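Long-range contacts in xylose isomerase-like TIM barrel (Anabaena variabilis ATCC 29413, PDB 2QW5), which binds zinc and D-xylose at the mouth of a TIM barrel and is probably a sugar or sugar-phosphate isomerase or epimerase: residues I130-G135 against E189-N194; A160-I165 against I200-G205; F50-G55 against I84-G89; D216-I221 against Q247-D252; G123-G128 against L243-V248. One frame throughout, in Å; residues are numbered along the deposited sequence.

In the fold
From the N terminus, interaction 3 comes first, closing the beta-alpha-beta unit of strand 47-51, helix 60-76 and strand 83-87 before any other contact opens. Interaction 5 then spans 114 residues, joining strands 125-128 and 243-248 across the barrel interior. Within that span lie interaction 1, which ties together the loops after strands 125-128 and 179-182, and interaction 2, between helices 148-176 and 196-203. These two cross along the chain and touch through Val-131, packed on Phe-202 and Ala-162. Interaction 4 joins the ends of strands 211-216 and 243-248 and shares Gln-247 with interaction 5. Interactions 1 and 3 meet at D-xylose, interactions 4 and 5 at zinc.

Interaction 1. Residues I130-G135 against E189-N194; sequences IVIPYG and ETPGPN. With XLS (D-xylose), chain C.
With CG anti to its backbone N (chi1 172°), Tyr-134 swings its hydroxyl over to Glu-189, whose CG lies beside its own N and whose chain runs extended beyond it. Tyr-134 OH donates to Glu-189 OE1 at 2.7 Å, the carboxylate standing nearly perpendicular to the ring, with the donor somewhat above the carboxylate plane. The same ring lays one face against the sugar: XLS C3 sits 3.7 Å above the Tyr-134 ring plane, over its centre. Both residues line the D-xylose pocket, on loops that follow strands 125-128 and 179-182 of the TIM barrel. Behind them Thr-190 OG1, anti to its N, accepts from Gly-135 N at 3.0 Å and donates to a water, which in turn gives its hydrogens to Ile-132 O and Gly-192 O. Ile-132 CG2 rests on Pro-191 CG at 3.9 Å, and its CG1 faces the ring of Pro-193, which follows a cis peptide. Helix 148-176 covers this apolar end through Tyr-159.

Interaction 2. Residues A160-I165 against I200-G205; sequences ANAQPI and IEFLKG
This is a helix-to-helix contact on the outer layer of the TIM barrel, carried mainly by one long polar side chain, Gln-163 of helix 148-176, which reaches across to the C-terminal part of helix 196-203. Its CG stands beside the backbone N (chi1 -75°) and the chain runs extended from there, so the amide arrives tip-first at the far backbone. Gln-163 NE2 donates to Phe-202 O at 2.7 Å, nearly straight at 161°, in the carbonyl plane and on a lone pair. That oxygen also accepts from Gly-205 N, so two N-H groups grip this one oxygen. NE2 has a second acceptor in a water, which in turn donates to Glu-201 O. At Gly-205 the packing is close: its CA lies 3.5 Å from Gln-163 NE2. The aliphatic part of Gln-163 is used as well, its CG coming within 3.4 Å of Phe-202 CE1. The Phe-202 ring, its CG anti to the backbone N, points inward between the helices and meets Ala-162 CB at its edge, 4.0 Å from CE1. Further in, Val-131 of the loop after strand 125-128 packs on both Ala-162 and Phe-202, while Ile-165 turns to helix 101-120, Ile-200 to helix 227-240 and Leu-203 to strand 211-216.

Interaction 3. Residues F50-G55 against I84-G89; sequences FPIAPG and ISTNVG. With XLS (D-xylose), chain C.
Phe-50 lies with one ring face under the tip of Ile-84: Ile-84 CD1 stands 3.8 Å from the centroid of the Phe-50 ring, close to the normal, in a CH-pi contact, while Ile-84 CG2 covers the CD2 side. Next to it the backbones pair as parallel strands. Phe-50 N donates to Ser-85 O at 2.8 Å, Asn-87 N to Phe-50 O, and Ile-52 N to Asn-87 O at 2.9 Å, the last nearly along the C=O axis. Thr-86 is on the same face of the sheet as Phe-50, and Ile-52 leans its CG1 on Thr-86 CG2 and its CB on Val-88 CG2. Asn-87 projects from the opposite face, into the barrel, with CG anti to its N (chi1 -172°). There Asn-87 OD1 accepts from XLS O4 at 2.8 Å and its ND2 gives a weak bond to XLS O2, so both ends of the amide hold the sugar. Further along, a water bridges Ile-52 O and Gly-89 N. Helix 60-76, the crossover between the two strands, covers Phe-50, Ile-52 and Ile-84; helix 101-120 packs on Ile-52 and Val-88, and strand 125-128 pairs with the far edge of strand 83-87.

Interaction 4. Residues D216-I221 against Q247-D252; sequences DSAHEI and QVSPPD. With ZN (zinc ion), chain D.
The tight part lies where helix 217-223 starts. Ser-217 N donates to Gln-247 O at 3.0 Å, extending the parallel pairing of Asp-216 with Gln-247, and Ser-217 OG, turned between its own N and carbonyl carbon (chi1 62°), donates to Ser-249 O at 2.8 Å. Ala-218 CB presses up to Pro-250 O at 3.3 Å. Beyond this the packing loosens: Ile-221 CG2 is 4.4 Å from Pro-251 CG, and the second subunit comes in, its Trp-260 on Ile-221 and its Leu-222 on Pro-251. On the zinc side Asp-216 divides its carboxylate. OD1 caps the helix, accepting weak bonds from Ala-218 N and His-219 N, while Asp-216 OD2 binds zinc at 2.3 Å. Gln-247 OE1 binds the zinc at 2.4 Å, the amide nearly perpendicular to the carboxylate and its NE2 held by Glu-49. A water 2.0 Å from zinc also meets His-219 NE2. Glu-183 and Glu-281 complete the metal site, set at the C-terminal ends of the strands, where TIM barrels carry their active sites.

Interaction 5. Residues G123-G128 against L243-V248; sequences GEIMMG and LHYVQV. With ZN (zinc ion), chain D.
Ile-125, Met-127 (a selenomethionine) and Tyr-245 bury the most surface here, meeting in the barrel interior from strands that are not neighbours in the sheet; the strand axes pass 8.1 Å apart at 63°. Ile-125 sits over one face of the Tyr-245 ring. Ile-125 CG2, anti to the backbone N, is 4.1 Å from the centroid of the Tyr-245 ring in a CH-pi contact, and Ile-125 CD1 comes to 3.3 Å from Tyr-245 CD1, a close fit. Met-127 takes the ring at its edge instead: with CG in the crowded position between N and carbonyl carbon (chi1 58°) and the chain bent beyond it, Met-127 SE reaches 3.6 Å from Tyr-245 CE2, a Met-aromatic contact. Met-127 SE also lies tip to tip with Gln-247, 3.3 Å from its NE2. No hydrogen bond joins the two strands. Ile-125, Met-127 and the Tyr-245 ring thus form an apolar cluster in the barrel interior, bordered by Gln-247 of the zinc site. Tyr-245 sends its hydroxyl past this cluster to Ser-85 and Glu-49, and the negative charge of Glu-49, shared with the Gln-247 amide, would tend to polarise that amide and strengthen its oxygen as a metal ligand.

Interaction 1. Residues I130-G135 against E189-N194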
# COMPACT_ATOMS: atom_id res chain seq x y z
N ILE A 130 -2.75 -2.66 -24.91
CA ILE A 130 -3.81 -1.76 -25.35
C ILE A 130 -5.27 -2.29 -25.16
O ILE A 130 -6.20 -1.68 -25.69
CB ILE A 130 -3.56 -1.27 -26.80
CG1 ILE A 130 -3.59 -2.41 -27.82
CG2 ILE A 130 -2.18 -0.46 -26.89
CD1 ILE A 130 -3.56 -1.97 -29.25
N VAL A 131 -5.43 -3.40 -24.42
CA VAL A 131 -6.75 -4.00 -24.12
C VAL A 131 -7.12 -3.72 -22.65
O VAL A 131 -8.05 -2.97 -22.37
CB VAL A 131 -6.74 -5.50 -24.44
CG1 VAL A 131 -8.15 -6.11 -24.20
CG2 VAL A 131 -6.26 -5.75 -25.90
N ILE A 132 -6.40 -4.34 -21.72
CA ILE A 132 -6.61 -4.15 -20.30
C ILE A 132 -5.48 -3.16 -19.89
O ILE A 132 -4.33 -3.35 -20.33
CB ILE A 132 -6.42 -5.47 -19.53
CG1 ILE A 132 -7.35 -6.59 -20.07
CG2 ILE A 132 -6.62 -5.26 -18.02
CD1 ILE A 132 -8.81 -6.30 -19.93
N PRO A 133 -5.81 -2.11 -19.09
CA PRO A 133 -4.83 -1.12 -18.59
C PRO A 133 -3.62 -1.77 -17.94
O PRO A 133 -3.78 -2.64 -17.10
CB PRO A 133 -5.63 -0.34 -17.55
CG PRO A 133 -7.00 -0.34 -18.10
CD PRO A 133 -7.16 -1.75 -18.62
N TYR A 134 -2.42 -1.33 -18.33
CA TYR A 134 -1.20 -1.97 -17.88
C TYR A 134 -0.98 -1.80 -16.39
O TYR A 134 -0.97 -0.68 -15.90
CB TYR A 134 0.02 -1.43 -18.63
CG TYR A 134 1.31 -1.94 -18.05
CD1 TYR A 134 1.77 -3.23 -18.33
CD2 TYR A 134 2.09 -1.13 -17.20
CE1 TYR A 134 2.94 -3.71 -17.79
CE2 TYR A 134 3.24 -1.62 -16.64
CZ TYR A 134 3.67 -2.90 -16.94
OH TYR A 134 4.82 -3.35 -16.38
N GLY A 135 -0.76 -2.92 -15.69
CA GLY A 135 -0.51 -2.93 -14.25
C GLY A 135 -1.64 -2.56 -13.32
O GLY A 135 -1.38 -2.38 -12.16
N GLU A 189 3.34 -8.52 -13.94
CA GLU A 189 3.14 -7.12 -14.30
C GLU A 189 1.72 -6.65 -14.55
O GLU A 189 1.49 -5.48 -14.41
CB GLU A 189 3.93 -6.78 -15.56
CG GLU A 189 5.42 -6.97 -15.47
CD GLU A 189 6.11 -6.63 -16.77
OE1 GLU A 189 5.77 -5.61 -17.40
OE2 GLU A 189 7.03 -7.36 -17.13
N THR A 190 0.76 -7.52 -14.90
CA THR A 190 -0.55 -7.02 -15.29
C THR A 190 -1.56 -8.15 -15.17
O THR A 190 -1.14 -9.28 -15.23
CB THR A 190 -0.45 -6.44 -16.76
OG1 THR A 190 -1.49 -5.48 -16.98
CG2 THR A 190 -0.44 -7.53 -17.83
N PRO A 191 -2.87 -7.86 -14.97
CA PRO A 191 -3.88 -8.94 -14.79
C PRO A 191 -4.20 -9.80 -15.99
O PRO A 191 -4.60 -10.96 -15.82
CB PRO A 191 -5.11 -8.18 -14.31
CG PRO A 191 -4.94 -6.84 -14.90
CD PRO A 191 -3.50 -6.54 -14.78
N GLY A 192 -4.00 -9.25 -17.19
CA GLY A 192 -4.20 -9.98 -18.42
C GLY A 192 -4.23 -9.07 -19.63
O GLY A 192 -4.29 -7.88 -19.46
N PRO A 193 -4.14 -9.62 -20.85
CA PRO A 193 -3.87 -11.04 -21.18
C PRO A 193 -2.41 -11.40 -20.85
O PRO A 193 -1.50 -10.62 -21.14
CB PRO A 193 -4.19 -11.15 -22.68
CG PRO A 193 -4.04 -9.75 -23.21
CD PRO A 193 -4.39 -8.81 -22.07
N ASN A 194 -2.23 -12.54 -20.17
CA ASN A 194 -0.89 -12.98 -19.77
C ASN A 194 -0.22 -13.96 -20.74
O ASN A 194 1.02 -13.91 -20.92
CB ASN A 194 -0.89 -13.61 -18.36
CG ASN A 194 -1.49 -12.71 -17.29
OD1 ASN A 194 -2.39 -13.13 -16.55
ND2 ASN A 194 -1.03 -11.46 -17.22
C1 XLS C . 6.19 -3.89 -20.38
C2 XLS C . 5.12 -3.05 -21.05
C3 XLS C . 4.88 -1.65 -20.37
C4 XLS C . 4.59 -0.52 -21.34
O1 XLS C . 6.17 -5.31 -20.23
O2 XLS C . 5.33 -2.96 -22.46
O3 XLS C . 5.89 -1.12 -19.51
O4 XLS C . 3.57 -0.94 -22.21
O HOH W 1 -2.39 -5.49 -19.39

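Interaction 2. Residues A160-I165 against I200-G205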
# COMPACT_ATOMS: atom_id res chain seq x y z
N ALA A 160 -14.96 -8.88 -23.47
CA ALA A 160 -16.19 -8.63 -24.27
C ALA A 160 -16.43 -7.12 -24.53
O ALA A 160 -16.78 -6.73 -25.66
CB ALA A 160 -17.41 -9.26 -23.64
N ASN A 161 -16.19 -6.30 -23.52
CA ASN A 161 -16.30 -4.83 -23.65
C ASN A 161 -15.30 -4.27 -24.66
O ASN A 161 -15.63 -3.36 -25.40
CB ASN A 161 -16.01 -4.10 -22.34
CG ASN A 161 -17.03 -4.37 -21.25
OD1 ASN A 161 -18.15 -4.78 -21.52
ND2 ASN A 161 -16.63 -4.11 -19.98
N ALA A 162 -14.08 -4.81 -24.65
CA ALA A 162 -12.98 -4.26 -25.47
C ALA A 162 -12.99 -4.71 -26.94
O ALA A 162 -12.49 -3.98 -27.80
CB ALA A 162 -11.62 -4.55 -24.80
N GLN A 163 -13.55 -5.89 -27.23
CA GLN A 163 -13.45 -6.43 -28.59
C GLN A 163 -13.96 -5.49 -29.72
O GLN A 163 -13.23 -5.27 -30.69
CB GLN A 163 -14.10 -7.81 -28.67
CG GLN A 163 -13.25 -8.90 -28.04
CD GLN A 163 -13.99 -10.21 -27.82
OE1 GLN A 163 -15.17 -10.22 -27.49
NE2 GLN A 163 -13.28 -11.34 -27.96
N PRO A 164 -15.19 -4.93 -29.57
CA PRO A 164 -15.66 -4.00 -30.62
C PRO A 164 -14.84 -2.71 -30.73
O PRO A 164 -14.75 -2.17 -31.82
CB PRO A 164 -17.12 -3.69 -30.20
CG PRO A 164 -17.43 -4.60 -29.10
CD PRO A 164 -16.19 -5.14 -28.51
N ILE A 165 -14.23 -2.27 -29.62
CA ILE A 165 -13.42 -1.05 -29.61
C ILE A 165 -12.11 -1.28 -30.35
O ILE A 165 -11.70 -0.42 -31.15
CB ILE A 165 -13.18 -0.54 -28.18
CG1 ILE A 165 -14.52 -0.18 -27.49
CG2 ILE A 165 -12.18 0.67 -28.19
CD1 ILE A 165 -15.27 1.05 -28.08
N ILE A 200 -5.10 -15.01 -28.09
CA ILE A 200 -5.66 -15.68 -29.26
C ILE A 200 -7.17 -15.77 -29.09
O ILE A 200 -7.92 -15.45 -30.03
CB ILE A 200 -5.02 -17.03 -29.55
CG1 ILE A 200 -3.66 -16.83 -30.24
CG2 ILE A 200 -5.89 -17.87 -30.49
CD1 ILE A 200 -2.82 -18.07 -30.36
N GLU A 201 -7.62 -16.14 -27.89
CA GLU A 201 -9.06 -16.18 -27.56
C GLU A 201 -9.75 -14.80 -27.70
O GLU A 201 -10.86 -14.70 -28.24
CB GLU A 201 -9.25 -16.75 -26.16
CG GLU A 201 -10.73 -16.99 -25.74
CD GLU A 201 -10.89 -17.76 -24.39
OE1 GLU A 201 -9.87 -18.22 -23.78
OE2 GLU A 201 -12.06 -17.89 -23.95
N PHE A 202 -9.07 -13.74 -27.24
CA PHE A 202 -9.57 -12.37 -27.36
C PHE A 202 -9.76 -12.00 -28.82
O PHE A 202 -10.83 -11.46 -29.20
CB PHE A 202 -8.61 -11.36 -26.69
CG PHE A 202 -8.98 -9.91 -26.93
CD1 PHE A 202 -9.99 -9.31 -26.19
CD2 PHE A 202 -8.35 -9.16 -27.91
CE1 PHE A 202 -10.36 -7.98 -26.42
CE2 PHE A 202 -8.72 -7.80 -28.15
CZ PHE A 202 -9.72 -7.22 -27.39
N LEU A 203 -8.73 -12.26 -29.62
CA LEU A 203 -8.74 -11.95 -31.05
C LEU A 203 -9.82 -12.66 -31.87
O LEU A 203 -10.16 -12.15 -32.93
CB LEU A 203 -7.38 -12.14 -31.69
CG LEU A 203 -6.31 -11.14 -31.22
CD1 LEU A 203 -4.97 -11.63 -31.67
CD2 LEU A 203 -6.51 -9.71 -31.69
N LYS A 204 -10.35 -13.79 -31.39
CA LYS A 204 -11.43 -14.50 -32.09
C LYS A 204 -12.65 -13.58 -32.25
O LYS A 204 -13.44 -13.77 -33.19
CB LYS A 204 -11.81 -15.82 -31.38
CG LYS A 204 -10.69 -16.90 -31.28
CD LYS A 204 -10.46 -17.69 -32.58
CE LYS A 204 -9.23 -18.64 -32.55
NZ LYS A 204 -9.10 -19.63 -31.48
N GLY A 205 -12.82 -12.62 -31.34
CA GLY A 205 -13.91 -11.63 -31.40
C GLY A 205 -13.60 -10.28 -32.05
O GLY A 205 -14.41 -9.35 -31.96
O HOH W 2 -13.32 -14.27 -26.95

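Interaction 3. Residues F50-G55 against I84-G89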
# COMPACT_ATOMS: atom_id res chain seq x y z
N PHE A 50 10.00 3.56 -29.44
CA PHE A 50 9.71 4.76 -28.65
C PHE A 50 8.46 4.53 -27.83
O PHE A 50 7.40 4.32 -28.42
CB PHE A 50 9.46 5.92 -29.60
CG PHE A 50 10.71 6.61 -30.12
CD1 PHE A 50 12.00 6.07 -29.98
CD2 PHE A 50 10.54 7.79 -30.86
CE1 PHE A 50 13.11 6.77 -30.48
CE2 PHE A 50 11.63 8.46 -31.38
CZ PHE A 50 12.91 7.95 -31.20
N PRO A 51 8.59 4.53 -26.48
CA PRO A 51 7.37 4.56 -25.68
C PRO A 51 6.69 5.91 -25.84
O PRO A 51 7.37 6.92 -25.91
CB PRO A 51 7.87 4.37 -24.24
CG PRO A 51 9.30 4.86 -24.24
CD PRO A 51 9.80 4.47 -25.61
N ILE A 52 5.36 5.91 -25.97
CA ILE A 52 4.60 7.16 -26.05
C ILE A 52 3.91 7.37 -24.72
O ILE A 52 2.92 6.65 -24.38
CB ILE A 52 3.60 7.22 -27.24
CG1 ILE A 52 4.35 6.96 -28.57
CG2 ILE A 52 2.79 8.56 -27.25
CD1 ILE A 52 5.53 7.92 -28.91
N ALA A 53 4.47 8.30 -23.92
CA ALA A 53 3.91 8.60 -22.58
C ALA A 53 2.51 9.15 -22.71
O ALA A 53 2.28 9.93 -23.64
CB ALA A 53 4.80 9.60 -21.81
N PRO A 54 1.57 8.72 -21.83
CA PRO A 54 0.21 9.26 -21.90
C PRO A 54 0.14 10.71 -21.43
O PRO A 54 1.05 11.19 -20.72
CB PRO A 54 -0.61 8.32 -21.01
CG PRO A 54 0.39 7.68 -20.12
CD PRO A 54 1.72 7.75 -20.72
N GLY A 55 -0.90 11.40 -21.88
CA GLY A 55 -1.15 12.81 -21.53
C GLY A 55 -2.63 13.11 -21.45
O GLY A 55 -3.45 12.19 -21.38
N ILE A 84 11.01 3.65 -36.62
CA ILE A 84 10.50 3.73 -35.27
C ILE A 84 9.26 2.87 -35.16
O ILE A 84 8.45 2.89 -36.07
CB ILE A 84 10.07 5.16 -34.94
CG1 ILE A 84 11.24 6.17 -35.08
CG2 ILE A 84 9.43 5.29 -33.52
CD1 ILE A 84 12.37 5.91 -34.18
N SER A 85 9.20 2.07 -34.10
CA SER A 85 7.98 1.39 -33.64
C SER A 85 7.61 2.10 -32.30
O SER A 85 8.43 2.76 -31.68
CB SER A 85 8.21 -0.09 -33.46
OG SER A 85 9.19 -0.35 -32.49
N THR A 86 6.35 2.00 -31.90
CA THR A 86 5.89 2.63 -30.67
C THR A 86 5.36 1.62 -29.67
O THR A 86 4.84 0.55 -30.05
CB THR A 86 4.81 3.70 -30.91
OG1 THR A 86 3.65 3.08 -31.49
CG2 THR A 86 5.31 4.77 -31.77
N ASN A 87 5.54 1.96 -28.39
CA ASN A 87 5.01 1.21 -27.27
C ASN A 87 3.95 2.11 -26.60
O ASN A 87 4.24 3.23 -26.14
CB ASN A 87 6.10 0.79 -26.31
CG ASN A 87 5.60 -0.14 -25.25
OD1 ASN A 87 4.87 0.28 -24.37
ND2 ASN A 87 6.02 -1.39 -25.31
N VAL A 88 2.74 1.60 -26.55
CA VAL A 88 1.58 2.33 -26.07
C VAL A 88 0.75 1.42 -25.20
O VAL A 88 0.53 0.28 -25.57
CB VAL A 88 0.69 2.86 -27.25
CG1 VAL A 88 -0.58 3.44 -26.72
CG2 VAL A 88 1.45 3.94 -28.08
N GLY A 89 0.29 1.95 -24.09
CA GLY A 89 -0.56 1.20 -23.16
C GLY A 89 -1.85 1.89 -22.82
O GLY A 89 -1.91 3.11 -22.73
C1 XLS C . 6.19 -3.89 -20.38
C2 XLS C . 5.12 -3.05 -21.05
C3 XLS C . 4.88 -1.65 -20.37
C4 XLS C . 4.59 -0.52 -21.34
O1 XLS C . 6.17 -5.31 -20.23
O2 XLS C . 5.33 -2.96 -22.46
O3 XLS C . 5.89 -1.12 -19.51
O4 XLS C . 3.57 -0.94 -22.21
O HOH W 3 1.85 4.38 -23.23

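Interaction 4. Residues D216-I221 against Q247-D252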
# COMPACT_ATOMS: atom_id res chain seq x y z
N ASP A 216 6.84 -11.49 -27.16
CA ASP A 216 8.03 -11.05 -26.40
C ASP A 216 8.49 -12.31 -25.66
O ASP A 216 7.69 -12.91 -24.91
CB ASP A 216 7.61 -9.95 -25.45
CG ASP A 216 8.70 -9.53 -24.44
OD1 ASP A 216 9.34 -10.39 -23.81
OD2 ASP A 216 8.83 -8.32 -24.22
N SER A 217 9.76 -12.70 -25.86
CA SER A 217 10.32 -13.93 -25.28
C SER A 217 10.28 -13.97 -23.74
O SER A 217 10.04 -15.05 -23.18
CB SER A 217 11.74 -14.15 -25.77
OG SER A 217 12.61 -13.07 -25.37
N ALA A 218 10.50 -12.83 -23.07
CA ALA A 218 10.43 -12.75 -21.58
C ALA A 218 9.03 -13.15 -21.09
O ALA A 218 8.91 -13.99 -20.18
CB ALA A 218 10.77 -11.36 -21.07
N HIS A 219 7.99 -12.58 -21.71
CA HIS A 219 6.58 -12.93 -21.36
C HIS A 219 6.20 -14.33 -21.74
O HIS A 219 5.47 -14.99 -20.97
CB HIS A 219 5.57 -11.92 -21.89
CG HIS A 219 5.85 -10.52 -21.46
ND1 HIS A 219 6.09 -10.18 -20.14
CD2 HIS A 219 5.91 -9.37 -22.16
CE1 HIS A 219 6.34 -8.89 -20.07
NE2 HIS A 219 6.18 -8.36 -21.27
N GLU A 220 6.72 -14.82 -22.87
CA GLU A 220 6.42 -16.21 -23.31
C GLU A 220 7.00 -17.24 -22.34
O GLU A 220 6.31 -18.17 -21.91
CB GLU A 220 6.93 -16.47 -24.73
CG GLU A 220 6.62 -17.89 -25.29
CD GLU A 220 5.15 -18.21 -25.27
OE1 GLU A 220 4.35 -17.28 -25.51
OE2 GLU A 220 4.79 -19.38 -25.01
N ILE A 221 8.24 -17.03 -21.93
CA ILE A 221 8.90 -17.92 -20.99
C ILE A 221 8.26 -17.89 -19.61
O ILE A 221 8.05 -18.96 -19.02
CB ILE A 221 10.39 -17.60 -20.88
CG1 ILE A 221 11.17 -18.02 -22.13
CG2 ILE A 221 11.03 -18.42 -19.68
CD1 ILE A 221 10.41 -18.19 -23.54
N GLN A 247 9.80 -9.47 -30.06
CA GLN A 247 10.75 -8.89 -29.13
C GLN A 247 11.59 -9.97 -28.43
O GLN A 247 11.07 -11.02 -28.02
CB GLN A 247 10.05 -8.06 -28.09
CG GLN A 247 9.35 -6.88 -28.62
CD GLN A 247 8.72 -6.09 -27.51
OE1 GLN A 247 8.08 -6.66 -26.63
NE2 GLN A 247 8.97 -4.79 -27.49
N VAL A 248 12.90 -9.74 -28.34
CA VAL A 248 13.82 -10.62 -27.63
C VAL A 248 14.20 -9.86 -26.36
O VAL A 248 14.65 -8.70 -26.41
CB VAL A 248 15.05 -11.09 -28.46
CG1 VAL A 248 14.57 -12.09 -29.53
CG2 VAL A 248 15.81 -9.90 -29.06
N SER A 249 13.99 -10.53 -25.23
CA SER A 249 14.19 -9.96 -23.91
C SER A 249 14.40 -11.10 -22.94
O SER A 249 13.62 -12.07 -22.98
CB SER A 249 12.93 -9.21 -23.48
OG SER A 249 13.18 -8.44 -22.33
N PRO A 250 15.41 -10.99 -22.05
CA PRO A 250 15.68 -12.09 -21.15
C PRO A 250 14.61 -12.13 -20.03
O PRO A 250 13.88 -11.16 -19.86
CB PRO A 250 17.07 -11.74 -20.62
CG PRO A 250 17.10 -10.31 -20.58
CD PRO A 250 16.30 -9.86 -21.77
N PRO A 251 14.49 -13.25 -19.30
CA PRO A 251 13.48 -13.30 -18.20
C PRO A 251 13.55 -12.20 -17.15
O PRO A 251 12.50 -11.73 -16.70
CB PRO A 251 13.77 -14.66 -17.55
CG PRO A 251 14.24 -15.50 -18.72
CD PRO A 251 15.17 -14.55 -19.45
N ASP A 252 14.76 -11.75 -16.80
CA ASP A 252 14.92 -10.68 -15.82
C ASP A 252 14.82 -9.27 -16.43
O ASP A 252 14.94 -8.31 -15.70
CB ASP A 252 16.19 -10.86 -14.98
CG ASP A 252 17.44 -10.24 -15.61
OD1 ASP A 252 17.49 -10.03 -16.83
OD2 ASP A 252 18.39 -9.98 -14.84
ZN ZN D . 7.77 -6.29 -24.29
O HOH W 4 7.50 -5.80 -22.34

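Interaction 5. Residues G123-G128 against L243-V248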
# COMPACT_ATOMS: atom_id res chain seq x y z
N GLY A 123 6.18 5.31 -38.41
CA GLY A 123 6.11 3.98 -37.90
C GLY A 123 4.97 3.20 -38.48
O GLY A 123 3.91 3.76 -38.80
N GLU A 124 5.20 1.90 -38.59
CA GLU A 124 4.22 0.97 -39.10
C GLU A 124 3.83 -0.11 -38.10
O GLU A 124 3.07 -1.00 -38.42
CB GLU A 124 4.78 0.46 -40.42
CG GLU A 124 4.76 1.67 -41.49
CD GLU A 124 5.47 1.41 -42.83
OE1 GLU A 124 6.73 1.28 -42.87
OE2 GLU A 124 4.74 1.39 -43.85
N ILE A 125 4.33 0.01 -36.87
CA ILE A 125 4.01 -0.91 -35.79
C ILE A 125 3.77 -0.13 -34.49
O ILE A 125 4.66 0.63 -34.05
CB ILE A 125 5.14 -1.93 -35.54
CG1 ILE A 125 5.38 -2.83 -36.77
CG2 ILE A 125 4.79 -2.82 -34.36
CD1 ILE A 125 6.65 -3.67 -36.65
N MSE A 126 2.57 -0.30 -33.93
CA MSE A 126 2.21 0.23 -32.60
C MSE A 126 1.90 -1.01 -31.78
O MSE A 126 0.97 -1.78 -32.13
CB MSE A 126 0.99 1.13 -32.65
CG MSE A 126 0.62 1.73 -31.28
SE MSE A 126 -0.74 3.00 -31.38
CE MSE A 126 -2.21 2.08 -30.50
N MSE A 127 2.63 -1.18 -30.67
CA MSE A 127 2.48 -2.38 -29.83
C MSE A 127 2.27 -2.03 -28.38
O MSE A 127 2.57 -0.93 -27.96
CB MSE A 127 3.74 -3.25 -29.90
CG MSE A 127 5.02 -2.50 -29.49
SE MSE A 127 6.11 -3.63 -28.52
CE MSE A 127 5.10 -3.95 -26.89
N GLY A 128 1.74 -2.99 -27.62
CA GLY A 128 1.69 -2.85 -26.17
C GLY A 128 0.40 -3.35 -25.58
O GLY A 128 -0.37 -3.99 -26.28
N LEU A 243 0.83 -12.05 -36.83
CA LEU A 243 2.12 -12.03 -36.14
C LEU A 243 2.82 -10.81 -36.65
O LEU A 243 3.61 -10.86 -37.55
CB LEU A 243 2.91 -13.33 -36.34
CG LEU A 243 4.27 -13.53 -35.61
CD1 LEU A 243 4.30 -13.00 -34.21
CD2 LEU A 243 4.59 -15.01 -35.59
N HIS A 244 2.51 -9.67 -36.01
CA HIS A 244 3.01 -8.38 -36.45
C HIS A 244 4.38 -7.96 -35.96
O HIS A 244 4.97 -7.05 -36.55
CB HIS A 244 2.01 -7.29 -36.09
CG HIS A 244 0.66 -7.48 -36.72
ND1 HIS A 244 0.49 -8.07 -37.95
CD2 HIS A 244 -0.57 -7.06 -36.33
CE1 HIS A 244 -0.80 -8.05 -38.27
NE2 HIS A 244 -1.46 -7.43 -37.31
N TYR A 245 4.87 -8.56 -34.88
CA TYR A 245 6.12 -8.08 -34.27
C TYR A 245 6.69 -9.10 -33.31
O TYR A 245 5.96 -9.93 -32.80
CB TYR A 245 5.79 -6.80 -33.51
CG TYR A 245 6.94 -5.89 -33.13
CD1 TYR A 245 7.87 -5.41 -34.07
CD2 TYR A 245 7.02 -5.37 -31.85
CE1 TYR A 245 8.86 -4.46 -33.71
CE2 TYR A 245 8.01 -4.45 -31.48
CZ TYR A 245 8.92 -4.00 -32.40
OH TYR A 245 9.88 -3.12 -31.99
N VAL A 246 7.99 -9.00 -33.03
CA VAL A 246 8.70 -9.97 -32.17
C VAL A 246 9.76 -9.20 -31.37
O VAL A 246 10.48 -8.39 -31.96
CB VAL A 246 9.40 -11.09 -32.99
CG1 VAL A 246 10.30 -11.96 -32.09
CG2 VAL A 246 8.39 -11.98 -33.68
N GLN A 247 9.80 -9.47 -30.06
CA GLN A 247 10.75 -8.89 -29.13
C GLN A 247 11.59 -9.97 -28.43
O GLN A 247 11.07 -11.02 -28.02
CB GLN A 247 10.05 -8.06 -28.09
CG GLN A 247 9.35 -6.88 -28.62
CD GLN A 247 8.72 -6.09 -27.51
OE1 GLN A 247 8.08 -6.66 -26.63
NE2 GLN A 247 8.97 -4.79 -27.49
N VAL A 248 12.90 -9.74 -28.34
CA VAL A 248 13.82 -10.62 -27.63
C VAL A 248 14.20 -9.86 -26.36
O VAL A 248 14.65 -8.70 -26.41
CB VAL A 248 15.05 -11.09 -28.46
CG1 VAL A 248 14.57 -12.09 -29.53
CG2 VAL A 248 15.81 -9.90 -29.06
ZN ZN D . 7.77 -6.29 -24.29
O HOH W 4 7.50 -5.80 -22.34